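Uncharacterized protein (Deinococcus radiodurans, PDB 2A1V) is of unknown function but belongs to the YjbR (DUF419) family and folds as an antiparallel sheet with helices. Local coordinates at residues P65-G68 with E69-Q73. Residues are numbered along the deposited sequence; the frame is centred on the assembly and turned at random.
Sequences PERG and EELRQ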
loop_
_atom_site.group_PDB
_atom_site.type_symbol
_atom_site.label_atom_id
_atom_site.label_comp_id
_atom_site.label_asym_id
_atom_site.label_seq_id
_atom_site.Cartn_x
_atom_site.Cartn_y
_atom_site.Cartn_z
ATOM N N PRO A 65 8.968 8.133 6.975
ATOM C CA PRO A 65 9.441 7.716 8.302
ATOM C C PRO A 65 8.786 8.433 9.485
ATOM O O PRO A 65 8.413 7.793 10.446
ATOM C CB PRO A 65 10.927 8.013 8.231
ATOM C CG PRO A 65 11.265 7.771 6.765
ATOM C CD PRO A 65 10.092 8.335 6.033
ATOM N N GLU A 66 8.585 9.736 9.384
ATOM C CA GLU A 66 8.000 10.453 10.482
ATOM C C GLU A 66 6.613 9.986 10.735
ATOM O O GLU A 66 6.197 9.823 11.901
ATOM C CB GLU A 66 7.931 11.956 10.220
ATOM C CG GLU A 66 7.758 12.761 11.533
ATOM C CD GLU A 66 7.828 14.292 11.343
ATOM O OE1 GLU A 66 8.757 14.771 10.615
ATOM O OE2 GLU A 66 6.942 15.000 11.917
ATOM N N ARG A 67 5.867 9.837 9.644
ATOM C CA ARG A 67 4.480 9.456 9.752
ATOM C C ARG A 67 4.323 8.009 10.248
ATOM O O ARG A 67 3.416 7.731 10.988
ATOM C CB ARG A 67 3.740 9.653 8.439
ATOM C CG ARG A 67 2.338 9.147 8.575
ATOM C CD ARG A 67 1.439 9.662 7.547
ATOM N NE ARG A 67 0.033 9.513 7.924
ATOM C CZ ARG A 67 -0.946 9.510 7.034
ATOM N NH1 ARG A 67 -0.678 9.627 5.729
ATOM N NH2 ARG A 67 -2.191 9.380 7.439
ATOM N N GLY A 68 5.202 7.113 9.816
ATOM C CA GLY A 68 5.232 5.739 10.334
ATOM C C GLY A 68 5.439 5.704 11.847
ATOM O O GLY A 68 4.768 4.952 12.564
ATOM N N GLU A 69 6.361 6.529 12.332
ATOM C CA GLU A 69 6.551 6.677 13.777
ATOM C C GLU A 69 5.242 7.147 14.468
ATOM O O GLU A 69 4.802 6.522 15.419
ATOM C CB GLU A 69 7.779 7.573 14.060
ATOM C CG GLU A 69 8.031 7.988 15.511
ATOM C CD GLU A 69 8.335 6.822 16.451
ATOM O OE1 GLU A 69 9.056 5.869 16.028
ATOM O OE2 GLU A 69 7.847 6.875 17.621
ATOM N N GLU A 70 4.584 8.187 13.949
ATOM C CA GLU A 70 3.282 8.603 14.493
ATOM C C GLU A 70 2.260 7.465 14.469
ATOM O O GLU A 70 1.616 7.180 15.481
ATOM C CB GLU A 70 2.648 9.791 13.755
ATOM C CG GLU A 70 3.605 10.808 13.164
ATOM C CD GLU A 70 2.900 12.027 12.573
ATOM O OE1 GLU A 70 2.407 12.860 13.348
ATOM O OE2 GLU A 70 2.846 12.158 11.326
ATOM N N LEU A 71 2.091 6.831 13.311
ATOM C CA LEU A 71 1.117 5.761 13.168
ATOM C C LEU A 71 1.388 4.669 14.194
ATOM O O LEU A 71 0.469 4.153 14.780
ATOM C CB LEU A 71 1.172 5.162 11.766
ATOM C CG LEU A 71 0.640 6.077 10.675
ATOM C CD1 LEU A 71 0.878 5.486 9.289
ATOM C CD2 LEU A 71 -0.818 6.316 10.889
ATOM N N ARG A 72 2.651 4.322 14.402
ATOM C CA ARG A 72 2.961 3.218 15.296
ATOM C C ARG A 72 2.721 3.582 16.749
ATOM O O ARG A 72 2.464 2.689 17.552
ATOM C CB ARG A 72 4.372 2.712 15.088
ATOM C CG ARG A 72 4.459 1.851 13.851
ATOM C CD ARG A 72 5.830 1.950 13.277
ATOM N NE ARG A 72 6.766 1.492 14.273
ATOM C CZ ARG A 72 8.033 1.875 14.348
ATOM N NH1 ARG A 72 8.544 2.765 13.471
ATOM N NH2 ARG A 72 8.785 1.364 15.326
ATOM N N GLN A 73 2.748 4.887 17.044
ATOM C CA GLN A 73 2.442 5.395 18.386
ATOM C C GLN A 73 0.914 5.543 18.573
ATOM O O GLN A 73 0.380 5.273 19.644
ATOM C CB GLN A 73 3.235 6.704 18.691
ATOM C CG GLN A 73 2.472 8.051 18.576
ATOM C CD GLN A 73 3.368 9.272 18.875
ATOM O OE1 GLN A 73 3.983 9.354 19.945
ATOM N NE2 GLN A 73 3.438 10.224 17.931
#
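Four consecutive i to i+4 backbone bonds and the side chains riding over them make this a local contact along nearly the whole of the short α-helix 65-74, which links strand 58-62 to strand 79-81 of the antiparallel sheet in this YjbR-family domain. Glu69 N, Glu70 N, Leu71 N and Arg72 N bond in turn to the carbonyls of Pro65, Glu66, Arg67 and Gly68; the shortest joins Leu71 N to Arg67 O at 2.8 Å, and the most bent joins Arg72 N to Gly68 O, with an N-H...O angle of 151°. Just before the helix, Asp64 accepts a hydrogen bond from Arg67 N through OD2.

The inward side is carried by Arg67 and Leu71. Arg67 runs out extended, CG anti to the backbone N (chi1 176°), and its aliphatic part passes obliquely beside Leu71, CG lying 4.0 Å from Leu71 CD1. Leu71 CG also sits 3.2 Å from Arg67 O. Farther out, Arg67 NH1 forms a salt bridge with Glu106, while Leu107 of helix 101-119 touches both side chains; Ile79 adds a further contact on Leu71. The pair thus joins the helix to its longer neighbour through apolar packing and one ionic link.

Elsewhere around the helix, Glu70 CG lies anti to its own carbonyl carbon with the chain extended beyond, which carries CG to 3.0 Å from Glu66 O and OE2 to 3.5 Å from Arg67 CA. That OE2 stays 5.1 Å from Arg67 NE, too far for a salt bridge, though a weak attraction is likely; Glu66 OE2, 5.0 Å from Glu70 OE2, probably adds mild like-charge repulsion. Gly68 is buried, and Arg72 CB, CG and CD line its carbonyl oxygen, with CD 3.3 Å from Gly68 O.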